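Local structure of insecticyanin A form (Manduca sexta, 1Z24) at residues 20-25 / 108-113; 41-46 / 173-178; 86-91 / 114-119. The protein binds the gamma isomer of biliverdin IX, giving a blue lipocalin that, mixed with lipoprotein-bound carotenes, colours hornworms green as camouflage. All coordinates share one frame; numbering follows the deposited sequence.

Contact 1: 20-25 / 108-113; sequences LSAFAG and TDYKNY
Y110 lays its ring along helix 20-23, overlapping A22 and the start of F23. The methyl of A22 comes in obliquely, with A22 CB 3.7 Å from Y110 CD1. Y110 CD1 also lies 4.0 Å from F23 CB, while F23 CA sits at the edge of the tyrosine ring, in its plane. The side chains of F23 and Y110 cross at about a right angle. With CG anti to its own carbonyl carbon (chi1 -56°), the tyrosine reaches along the helix, and its hydroxyl arrives at the backbone N of D19, to which it is hydrogen-bonded. Swapping in an alanine here would probably open a gap beside A22 and F23 and leave the D19 amide without its hydroxyl partner.

The ring is backed by its own loop. T108 CG2 stands 3.7 Å above the ring plane, over its centre, and T108 OG1 accepts from Y110 N at 3.0 Å, forming an ST turn. T108 OG1 also donates to Y113 O. The D109 carboxylate accepts three N-H groups of the turn: OD1 takes N112 N, an Asx motif, and Y113 N from opposite faces of the carboxylate plane, Y113 N lying 2.9 Å from D109 OD1, while OD2 receives N112 ND2. T108 OG1 lies at the edge of the F23 ring, near its plane, 4.2 Å from F23 CE1.

K137 hydrogen-bonds through NZ to the carbonyls of both A24 and Y110, and W27 NE1 to that of F23. Helix 20-23 running into G25 and W27, the T108-D109-Y110 turn between two strands, and a basic residue joining them match the conserved lipocalin signature regions at the closed end of the barrel.

Contact 2: 41-46 / 173-178; sequences GKCTIA and AACQYS. With BLV (biliverdin IX gamma chromophore), chain B.
A disulfide between the barrel wall and the C-terminal part of the chain makes this contact, at the corner just before a strand that lines the biliverdin pocket. C43 SG and C175 SG are covalently bonded at 2.0 Å in a right-handed disulfide, with a bridge torsion of 98°; the CA atoms of C43 and C175 are 5.1 Å apart. The sulfurs leave their backbones differently: at C43, SG is anti to the backbone N (chi1 -172°), whereas at C175 it is anti to the carbonyl carbon, beside N. The CB of C43 also rests 3.9 Å from A174 O, and the CB of A174 points toward 41-46.

C43 sits where the chain turns a corner before strand 44-50, and from there successive side chains face different ways. T44 points away from 173-178 and into the pocket, where its CG2 lies 3.4 Å from the chromophore methyl CMC. A46 CB follows at 3.9 Å from CAB of the chromophore, the first carbon of a vinyl group. I45, between them, points back toward the C-terminal segment and packs on F170. One short strand thus touches pigment on its inner side, with the disulfide at the corner just before it, the recurrent lipocalin arrangement of a C-terminal tail cystine-linked to the barrel.

Contact 3: 86-91 / 114-119; sequences GKYVMT and AINYNC. With BLV (biliverdin IX gamma chromophore), chain B.
Y88 and N116 account for all the surface buried here, meeting inside the barrel although their strands are not neighbours: strand 97-108 runs between 88-94 and 113-122 in the sheet. The phenol oxygen does the touching. Y88 OH is 3.1 Å from N116 OD1, and that oxygen lies at the edge of the tyrosine ring, near its plane, with ring and amide planes 59° apart. Y88 OH also has Y48 OH as a hydrogen-bonding partner. Chi1 of 65° sets CG between the backbone N and the carbonyl carbon, swinging the ring inward toward strand 113-122.

The same two strands then hold the pigment. N116 OD1 is 4.0 Å from the chromophore methyl CMB, and two residues on, N118 ND2 donates to the propionate oxygen O1A at 2.9 Å in a nearly straight bond (169°). H131 ND1 bonds the other end of that amide, N118 OD1, which fixes its rotation. From strand 88-94, M90 bends its chain to bring M90 CE 3.8 Å from the chromophore methine CHB. Inward side chains from several strands closing round one ligand are the hallmark of the lipocalin calyx.

Contact 1 lies at the closed end of the barrel and contact 3 deeper inside, with centres 13 Å apart and side chains that touch: A114 CB packs 3.8 Å from F23 CE1, and F23 CE2 lies 4.0 Å from Y88 CE2. F23 therefore joins the signature region to the pocket wall, its side chain about 8 Å from biliverdin. Contact 2 stands apart, its centre about 22 Å from each of the others, but it shares the pigment with contact 3. T44 meets the C-ring methyl, A46 and N116 meet two substituents of the B ring, M90 a methine bridge and N118 a propionate, while R97 and N37 add further hydrogen bonds.

Contact 1: 20-25 / 108-113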
loop_
_atom_site.group_PDB
_atom_site.type_symbol
_atom_site.label_atom_id
_atom_site.label_comp_id
_atom_site.label_asym_id
_atom_site.label_seq_id
_atom_site.Cartn_x
_atom_site.Cartn_y
_atom_site.Cartn_z
ATOM N N LEU A 20 1.855 -27.327 -4.362
ATOM C CA LEU A 20 1.322 -27.875 -3.128
ATOM C C LEU A 20 1.966 -29.149 -2.624
ATOM O O LEU A 20 2.117 -29.355 -1.418
ATOM C CB LEU A 20 -0.200 -27.999 -3.170
ATOM C CG LEU A 20 -0.869 -28.451 -1.868
ATOM C CD1 LEU A 20 -0.594 -27.528 -0.691
ATOM C CD2 LEU A 20 -2.365 -28.710 -2.087
ATOM N N SER A 21 2.344 -30.033 -3.521
ATOM C CA SER A 21 2.918 -31.226 -2.992
ATOM C C SER A 21 4.262 -30.963 -2.414
ATOM O O SER A 21 4.693 -31.633 -1.484
ATOM C CB SER A 21 2.978 -32.378 -3.965
ATOM O OG SER A 21 4.187 -32.300 -4.671
ATOM N N ALA A 22 4.940 -29.987 -2.983
ATOM C CA ALA A 22 6.249 -29.686 -2.475
ATOM C C ALA A 22 6.080 -28.939 -1.159
ATOM O O ALA A 22 6.894 -28.991 -0.244
ATOM C CB ALA A 22 6.922 -28.797 -3.515
ATOM N N PHE A 23 4.979 -28.233 -1.045
ATOM C CA PHE A 23 4.766 -27.480 0.161
ATOM C C PHE A 23 4.348 -28.279 1.362
ATOM O O PHE A 23 4.538 -27.866 2.493
ATOM C CB PHE A 23 3.733 -26.421 -0.196
ATOM C CG PHE A 23 3.555 -25.320 0.815
ATOM C CD1 PHE A 23 4.530 -24.327 0.932
ATOM C CD2 PHE A 23 2.407 -25.253 1.612
ATOM C CE1 PHE A 23 4.389 -23.278 1.851
ATOM C CE2 PHE A 23 2.254 -24.222 2.547
ATOM C CZ PHE A 23 3.239 -23.228 2.652
ATOM N N ALA A 24 3.752 -29.403 1.090
ATOM C CA ALA A 24 3.301 -30.270 2.135
ATOM C C ALA A 24 4.403 -30.583 3.161
ATOM O O ALA A 24 5.605 -30.630 2.882
ATOM C CB ALA A 24 2.605 -31.505 1.514
ATOM N N GLY A 25 3.995 -30.777 4.402
ATOM C CA GLY A 25 4.933 -31.065 5.470
ATOM C C GLY A 25 4.571 -30.390 6.784
ATOM O O GLY A 25 3.508 -29.841 6.961
ATOM N N THR A 108 8.659 -18.839 -0.751
ATOM C CA THR A 108 9.092 -20.065 -0.147
ATOM C C THR A 108 10.027 -20.841 -1.064
ATOM O O THR A 108 9.957 -20.777 -2.305
ATOM C CB THR A 108 7.870 -20.967 0.025
ATOM O OG1 THR A 108 8.289 -22.114 0.750
ATOM C CG2 THR A 108 7.267 -21.446 -1.325
ATOM N N ASP A 109 10.898 -21.608 -0.430
ATOM C CA ASP A 109 11.816 -22.474 -1.181
ATOM C C ASP A 109 11.363 -23.928 -1.029
ATOM O O ASP A 109 12.049 -24.845 -1.408
ATOM C CB ASP A 109 13.270 -22.472 -0.846
ATOM C CG ASP A 109 13.500 -22.883 0.558
ATOM O OD1 ASP A 109 12.625 -23.160 1.378
ATOM O OD2 ASP A 109 14.747 -22.908 0.773
ATOM N N TYR A 110 10.178 -24.118 -0.437
ATOM C CA TYR A 110 9.530 -25.407 -0.196
ATOM C C TYR A 110 10.218 -26.369 0.784
ATOM O O TYR A 110 9.547 -27.008 1.590
ATOM C CB TYR A 110 9.202 -26.147 -1.484
ATOM C CG TYR A 110 8.361 -25.356 -2.438
ATOM C CD1 TYR A 110 6.986 -25.345 -2.202
ATOM C CD2 TYR A 110 8.885 -24.648 -3.532
ATOM C CE1 TYR A 110 6.117 -24.662 -3.053
ATOM C CE2 TYR A 110 8.030 -23.935 -4.378
ATOM C CZ TYR A 110 6.651 -23.949 -4.127
ATOM O OH TYR A 110 5.812 -23.239 -4.932
ATOM N N LYS A 111 11.544 -26.487 0.723
ATOM C CA LYS A 111 12.257 -27.389 1.623
ATOM C C LYS A 111 12.625 -26.760 2.937
ATOM O O LYS A 111 12.844 -27.481 3.890
ATOM C CB LYS A 111 13.643 -27.705 1.122
ATOM C CG LYS A 111 13.588 -28.067 -0.308
ATOM C CD LYS A 111 13.164 -29.515 -0.462
ATOM C CE LYS A 111 13.332 -30.031 -1.889
ATOM N NZ LYS A 111 12.110 -29.921 -2.725
ATOM N N ASN A 112 12.742 -25.440 3.028
ATOM C CA ASN A 112 13.146 -24.923 4.340
ATOM C C ASN A 112 12.336 -23.794 4.961
ATOM O O ASN A 112 12.208 -23.738 6.175
ATOM C CB ASN A 112 14.474 -24.168 4.151
ATOM C CG ASN A 112 15.449 -25.105 3.571
ATOM O OD1 ASN A 112 15.754 -26.107 4.172
ATOM N ND2 ASN A 112 15.858 -24.843 2.370
ATOM N N TYR A 113 11.848 -22.856 4.156
ATOM C CA TYR A 113 11.106 -21.749 4.735
ATOM C C TYR A 113 9.959 -21.315 3.846
ATOM O O TYR A 113 9.908 -21.589 2.625
ATOM C CB TYR A 113 12.062 -20.503 4.923
ATOM C CG TYR A 113 12.262 -19.798 3.592
ATOM C CD1 TYR A 113 11.405 -18.776 3.147
ATOM C CD2 TYR A 113 13.308 -20.188 2.751
ATOM C CE1 TYR A 113 11.558 -18.204 1.880
ATOM C CE2 TYR A 113 13.499 -19.619 1.490
ATOM C CZ TYR A 113 12.608 -18.630 1.063
ATOM O OH TYR A 113 12.788 -18.081 -0.157
#

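Contact 2: 41-46 / 173-178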
loop_
_atom_site.group_PDB
_atom_site.type_symbol
_atom_site.label_atom_id
_atom_site.label_comp_id
_atom_site.label_asym_id
_atom_site.label_seq_id
_atom_site.Cartn_x
_atom_site.Cartn_y
_atom_site.Cartn_z
ATOM N N GLY A 41 -0.281 -19.756 22.379
ATOM C CA GLY A 41 0.257 -21.073 22.072
ATOM C C GLY A 41 1.765 -21.079 21.818
ATOM O O GLY A 41 2.375 -20.125 21.354
ATOM N N LYS A 42 2.404 -22.169 22.118
ATOM C CA LYS A 42 3.825 -22.219 21.882
ATOM C C LYS A 42 4.055 -23.492 21.171
ATOM O O LYS A 42 3.089 -24.248 21.115
ATOM C CB LYS A 42 4.615 -22.180 23.157
ATOM C CG LYS A 42 4.051 -21.049 23.975
ATOM C CD LYS A 42 5.061 -19.971 24.339
ATOM C CE LYS A 42 5.641 -20.273 25.736
ATOM N NZ LYS A 42 4.896 -19.692 26.875
ATOM N N CYS A 43 5.275 -23.673 20.653
ATOM C CA CYS A 43 5.580 -24.870 19.935
ATOM C C CYS A 43 4.542 -25.033 18.853
ATOM O O CYS A 43 4.069 -26.125 18.612
ATOM C CB CYS A 43 5.461 -26.062 20.894
ATOM S SG CYS A 43 6.052 -27.590 20.179
ATOM N N THR A 44 4.172 -23.914 18.235
ATOM C CA THR A 44 3.175 -23.898 17.173
ATOM C C THR A 44 3.639 -24.497 15.845
ATOM O O THR A 44 4.604 -24.040 15.250
ATOM C CB THR A 44 2.789 -22.463 16.909
ATOM O OG1 THR A 44 2.438 -21.993 18.123
ATOM C CG2 THR A 44 1.554 -22.378 15.990
ATOM N N ILE A 45 2.922 -25.519 15.376
ATOM C CA ILE A 45 3.281 -26.151 14.140
ATOM C C ILE A 45 2.048 -26.450 13.301
ATOM O O ILE A 45 1.012 -26.912 13.772
ATOM C CB ILE A 45 3.905 -27.468 14.524
ATOM C CG1 ILE A 45 4.991 -27.256 15.570
ATOM C CG2 ILE A 45 4.355 -28.263 13.282
ATOM C CD1 ILE A 45 5.626 -28.569 15.998
ATOM N N ALA A 46 2.153 -26.189 12.031
ATOM C CA ALA A 46 1.061 -26.462 11.113
ATOM C C ALA A 46 1.526 -27.586 10.214
ATOM O O ALA A 46 2.579 -27.456 9.572
ATOM C CB ALA A 46 0.727 -25.232 10.257
ATOM N N ALA A 173 10.636 -28.105 26.796
ATOM C CA ALA A 173 9.712 -27.651 27.810
ATOM C C ALA A 173 8.467 -27.103 27.177
ATOM O O ALA A 173 7.370 -27.508 27.520
ATOM C CB ALA A 173 10.331 -26.607 28.714
ATOM N N ALA A 174 8.674 -26.189 26.241
ATOM C CA ALA A 174 7.576 -25.544 25.542
ATOM C C ALA A 174 6.683 -26.515 24.843
ATOM O O ALA A 174 5.465 -26.385 24.801
ATOM C CB ALA A 174 8.157 -24.668 24.454
ATOM N N CYS A 175 7.296 -27.499 24.256
ATOM C CA CYS A 175 6.461 -28.410 23.531
ATOM C C CYS A 175 5.861 -29.529 24.324
ATOM O O CYS A 175 5.103 -30.347 23.797
ATOM C CB CYS A 175 7.349 -29.068 22.472
ATOM S SG CYS A 175 7.778 -27.896 21.186
ATOM N N GLN A 176 6.212 -29.579 25.580
ATOM C CA GLN A 176 5.719 -30.641 26.426
ATOM C C GLN A 176 4.256 -30.520 26.746
ATOM O O GLN A 176 3.761 -29.419 27.010
ATOM C CB GLN A 176 6.421 -30.358 27.752
ATOM C CG GLN A 176 6.479 -31.380 28.905
ATOM C CD GLN A 176 7.808 -30.977 29.613
ATOM O OE1 GLN A 176 8.900 -31.576 29.376
ATOM N NE2 GLN A 176 7.777 -29.873 30.406
ATOM N N TYR A 177 3.564 -31.648 26.748
ATOM C CA TYR A 177 2.161 -31.595 27.100
ATOM C C TYR A 177 1.719 -32.857 27.805
ATOM O O TYR A 177 2.151 -33.941 27.463
ATOM C CB TYR A 177 1.193 -31.289 25.989
ATOM C CG TYR A 177 1.331 -32.314 24.915
ATOM C CD1 TYR A 177 0.502 -33.447 24.888
ATOM C CD2 TYR A 177 2.303 -32.127 23.923
ATOM C CE1 TYR A 177 0.637 -34.375 23.857
ATOM C CE2 TYR A 177 2.437 -33.045 22.883
ATOM C CZ TYR A 177 1.607 -34.169 22.868
ATOM O OH TYR A 177 1.763 -35.066 21.860
ATOM N N SER A 178 0.846 -32.714 28.792
ATOM C CA SER A 178 0.357 -33.867 29.519
ATOM C C SER A 178 -0.935 -34.334 28.897
ATOM O O SER A 178 -1.307 -35.499 28.985
ATOM C CB SER A 178 0.097 -33.508 30.949
ATOM O OG SER A 178 -0.915 -32.498 30.942
HETATM N NA BLV B . -4.817 -18.104 11.211
HETATM C C1A BLV B . -5.825 -17.199 11.260
HETATM C C2A BLV B . -6.096 -16.559 9.984
HETATM C C3A BLV B . -5.212 -17.114 9.107
HETATM C C4A BLV B . -4.412 -18.073 9.893
HETATM C CMA BLV B . -4.960 -16.788 7.586
HETATM O OA BLV B . -6.439 -16.968 12.280
HETATM C CAA BLV B . -7.083 -15.492 9.738
HETATM C CBA BLV B . -6.416 -14.271 10.298
HETATM C CGA BLV B . -7.418 -13.118 10.293
HETATM O O1A BLV B . -7.383 -12.247 9.468
HETATM O O2A BLV B . -8.280 -13.106 11.115
HETATM C CHB BLV B . -3.367 -18.812 9.342
HETATM N NB BLV B . -2.623 -20.183 11.225
HETATM C C1B BLV B . -2.428 -19.594 9.995
HETATM C C2B BLV B . -1.133 -19.934 9.460
HETATM C C3B BLV B . -0.561 -20.717 10.375
HETATM C C4B BLV B . -1.499 -20.858 11.494
HETATM C CMB BLV B . -0.565 -19.492 8.120
HETATM C CAB BLV B . 0.807 -21.324 10.288
HETATM C CBB BLV B . 1.502 -21.289 11.471
HETATM C CHC BLV B . -1.248 -21.658 12.617
HETATM N NC BLV B . -3.123 -21.391 14.129
HETATM C C1C BLV B . -2.027 -22.043 13.670
HETATM C C2C BLV B . -1.728 -23.229 14.489
HETATM C C3C BLV B . -2.641 -23.377 15.452
HETATM C C4C BLV B . -3.553 -22.184 15.223
HETATM C CMC BLV B . -0.652 -24.166 14.202
HETATM C CAC BLV B . -2.844 -24.391 16.595
HETATM C CBC BLV B . -4.075 -24.611 17.114
HETATM C CHD BLV B . -4.660 -21.824 16.069
HETATM N ND BLV B . -6.166 -20.892 14.345
HETATM C C1D BLV B . -5.859 -21.255 15.688
HETATM C C2D BLV B . -7.029 -20.963 16.572
HETATM C C3D BLV B . -8.022 -20.433 15.780
HETATM C C4D BLV B . -7.467 -20.415 14.438
HETATM C CMD BLV B . -7.139 -21.166 18.052
HETATM O OD BLV B . -8.088 -20.022 13.479
HETATM C CAD BLV B . -9.369 -20.005 16.210
HETATM C CBD BLV B . -10.356 -21.084 15.808
HETATM C CGD BLV B . -11.840 -20.614 16.028
HETATM O O1D BLV B . -12.405 -20.892 17.037
HETATM O O2D BLV B . -12.424 -19.944 15.197
#

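Contact 3: 86-91 / 114-119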
loop_
_atom_site.group_PDB
_atom_site.type_symbol
_atom_site.label_atom_id
_atom_site.label_comp_id
_atom_site.label_asym_id
_atom_site.label_seq_id
_atom_site.Cartn_x
_atom_site.Cartn_y
_atom_site.Cartn_z
ATOM N N GLY A 86 0.469 -18.813 -4.900
ATOM C CA GLY A 86 0.368 -19.480 -3.592
ATOM C C GLY A 86 -0.625 -18.861 -2.646
ATOM O O GLY A 86 -0.366 -17.883 -1.893
ATOM N N LYS A 87 -1.785 -19.448 -2.729
ATOM C CA LYS A 87 -2.906 -19.030 -1.942
ATOM C C LYS A 87 -3.745 -20.263 -1.685
ATOM O O LYS A 87 -4.127 -20.986 -2.620
ATOM C CB LYS A 87 -3.598 -17.909 -2.751
ATOM C CG LYS A 87 -4.482 -17.048 -1.863
ATOM C CD LYS A 87 -5.364 -16.082 -2.653
ATOM C CE LYS A 87 -4.603 -15.024 -3.427
ATOM N NZ LYS A 87 -5.547 -14.079 -4.085
ATOM N N TYR A 88 -4.017 -20.536 -0.411
ATOM C CA TYR A 88 -4.787 -21.709 -0.062
ATOM C C TYR A 88 -5.844 -21.452 0.999
ATOM O O TYR A 88 -5.831 -20.470 1.744
ATOM C CB TYR A 88 -3.818 -22.902 0.239
ATOM C CG TYR A 88 -2.949 -22.695 1.446
ATOM C CD1 TYR A 88 -3.354 -23.114 2.724
ATOM C CD2 TYR A 88 -1.737 -22.004 1.315
ATOM C CE1 TYR A 88 -2.547 -22.949 3.858
ATOM C CE2 TYR A 88 -0.925 -21.805 2.432
ATOM C CZ TYR A 88 -1.328 -22.279 3.684
ATOM O OH TYR A 88 -0.506 -22.034 4.757
ATOM N N VAL A 89 -6.782 -22.367 1.061
ATOM C CA VAL A 89 -7.864 -22.260 2.018
ATOM C C VAL A 89 -7.865 -23.450 2.950
ATOM O O VAL A 89 -7.688 -24.570 2.481
ATOM C CB VAL A 89 -9.189 -22.332 1.273
ATOM C CG1 VAL A 89 -10.385 -22.153 2.254
ATOM C CG2 VAL A 89 -9.130 -21.368 0.070
ATOM N N MET A 90 -8.058 -23.156 4.252
ATOM C CA MET A 90 -8.121 -24.122 5.320
ATOM C C MET A 90 -9.512 -24.011 5.879
ATOM O O MET A 90 -9.940 -22.933 6.260
ATOM C CB MET A 90 -7.107 -23.796 6.385
ATOM C CG MET A 90 -5.703 -23.915 5.794
ATOM S SD MET A 90 -4.488 -23.771 7.140
ATOM C CE MET A 90 -4.668 -22.023 7.699
ATOM N N THR A 91 -10.222 -25.119 5.880
ATOM C CA THR A 91 -11.547 -25.088 6.366
ATOM C C THR A 91 -11.630 -25.945 7.562
ATOM O O THR A 91 -11.250 -27.135 7.569
ATOM C CB THR A 91 -12.428 -25.691 5.318
ATOM O OG1 THR A 91 -12.331 -24.910 4.122
ATOM C CG2 THR A 91 -13.863 -25.738 5.846
ATOM N N ALA A 114 9.058 -20.606 4.499
ATOM C CA ALA A 114 7.907 -20.020 3.856
ATOM C C ALA A 114 7.572 -18.730 4.567
ATOM O O ALA A 114 7.711 -18.644 5.783
ATOM C CB ALA A 114 6.622 -20.858 3.807
ATOM N N ILE A 115 7.126 -17.725 3.804
ATOM C CA ILE A 115 6.691 -16.436 4.343
ATOM C C ILE A 115 5.228 -16.301 3.925
ATOM O O ILE A 115 4.913 -16.131 2.727
ATOM C CB ILE A 115 7.537 -15.235 3.958
ATOM C CG1 ILE A 115 8.975 -15.485 4.389
ATOM C CG2 ILE A 115 7.052 -13.976 4.643
ATOM C CD1 ILE A 115 9.893 -14.502 3.669
ATOM N N ASN A 116 4.337 -16.422 4.929
ATOM C CA ASN A 116 2.874 -16.354 4.763
ATOM C C ASN A 116 2.305 -15.054 5.286
ATOM O O ASN A 116 2.871 -14.447 6.189
ATOM C CB ASN A 116 2.192 -17.564 5.444
ATOM C CG ASN A 116 2.316 -18.826 4.610
ATOM O OD1 ASN A 116 1.589 -19.783 4.795
ATOM N ND2 ASN A 116 3.207 -18.821 3.725
ATOM N N TYR A 117 1.189 -14.633 4.717
ATOM C CA TYR A 117 0.610 -13.375 5.144
ATOM C C TYR A 117 -0.874 -13.268 4.879
ATOM O O TYR A 117 -1.406 -14.072 4.192
ATOM C CB TYR A 117 1.278 -12.407 4.147
ATOM C CG TYR A 117 0.716 -10.998 3.872
ATOM C CD1 TYR A 117 1.283 -9.888 4.504
ATOM C CD2 TYR A 117 -0.326 -10.797 2.962
ATOM C CE1 TYR A 117 0.837 -8.584 4.270
ATOM C CE2 TYR A 117 -0.780 -9.503 2.701
ATOM C CZ TYR A 117 -0.195 -8.412 3.348
ATOM O OH TYR A 117 -0.642 -7.157 3.080
ATOM N N ASN A 118 -1.535 -12.276 5.441
ATOM C CA ASN A 118 -2.953 -12.032 5.224
ATOM C C ASN A 118 -3.233 -10.578 5.595
ATOM O O ASN A 118 -2.447 -9.977 6.296
ATOM C CB ASN A 118 -4.022 -13.012 5.676
ATOM C CG ASN A 118 -4.678 -12.591 6.970
ATOM O OD1 ASN A 118 -4.018 -12.375 7.999
ATOM N ND2 ASN A 118 -5.985 -12.547 6.931
ATOM N N CYS A 119 -4.311 -10.033 5.085
ATOM C CA CYS A 119 -4.753 -8.676 5.288
ATOM C C CYS A 119 -6.231 -8.776 5.443
ATOM O O CYS A 119 -6.918 -9.304 4.591
ATOM C CB CYS A 119 -4.356 -7.714 4.118
ATOM S SG CYS A 119 -4.817 -6.023 4.610
HETATM N NA BLV B . -4.817 -18.104 11.211
HETATM C C1A BLV B . -5.825 -17.199 11.260
HETATM C C2A BLV B . -6.096 -16.559 9.984
HETATM C C3A BLV B . -5.212 -17.114 9.107
HETATM C C4A BLV B . -4.412 -18.073 9.893
HETATM C CMA BLV B . -4.960 -16.788 7.586
HETATM O OA BLV B . -6.439 -16.968 12.280
HETATM C CAA BLV B . -7.083 -15.492 9.738
HETATM C CBA BLV B . -6.416 -14.271 10.298
HETATM C CGA BLV B . -7.418 -13.118 10.293
HETATM O O1A BLV B . -7.383 -12.247 9.468
HETATM O O2A BLV B . -8.280 -13.106 11.115
HETATM C CHB BLV B . -3.367 -18.812 9.342
HETATM N NB BLV B . -2.623 -20.183 11.225
HETATM C C1B BLV B . -2.428 -19.594 9.995
HETATM C C2B BLV B . -1.133 -19.934 9.460
HETATM C C3B BLV B . -0.561 -20.717 10.375
HETATM C C4B BLV B . -1.499 -20.858 11.494
HETATM C CMB BLV B . -0.565 -19.492 8.120
HETATM C CAB BLV B . 0.807 -21.324 10.288
HETATM C CBB BLV B . 1.502 -21.289 11.471
HETATM C CHC BLV B . -1.248 -21.658 12.617
HETATM N NC BLV B . -3.123 -21.391 14.129
HETATM C C1C BLV B . -2.027 -22.043 13.670
HETATM C C2C BLV B . -1.728 -23.229 14.489
HETATM C C3C BLV B . -2.641 -23.377 15.452
HETATM C C4C BLV B . -3.553 -22.184 15.223
HETATM C CMC BLV B . -0.652 -24.166 14.202
HETATM C CAC BLV B . -2.844 -24.391 16.595
HETATM C CBC BLV B . -4.075 -24.611 17.114
HETATM C CHD BLV B . -4.660 -21.824 16.069
HETATM N ND BLV B . -6.166 -20.892 14.345
HETATM C C1D BLV B . -5.859 -21.255 15.688
HETATM C C2D BLV B . -7.029 -20.963 16.572
HETATM C C3D BLV B . -8.022 -20.433 15.780
HETATM C C4D BLV B . -7.467 -20.415 14.438
HETATM C CMD BLV B . -7.139 -21.166 18.052
HETATM O OD BLV B . -8.088 -20.022 13.479
HETATM C CAD BLV B . -9.369 -20.005 16.210
HETATM C CBD BLV B . -10.356 -21.084 15.808
HETATM C CGD BLV B . -11.840 -20.614 16.028
HETATM O O1D BLV B . -12.405 -20.892 17.037
HETATM O O2D BLV B . -12.424 -19.944 15.197
#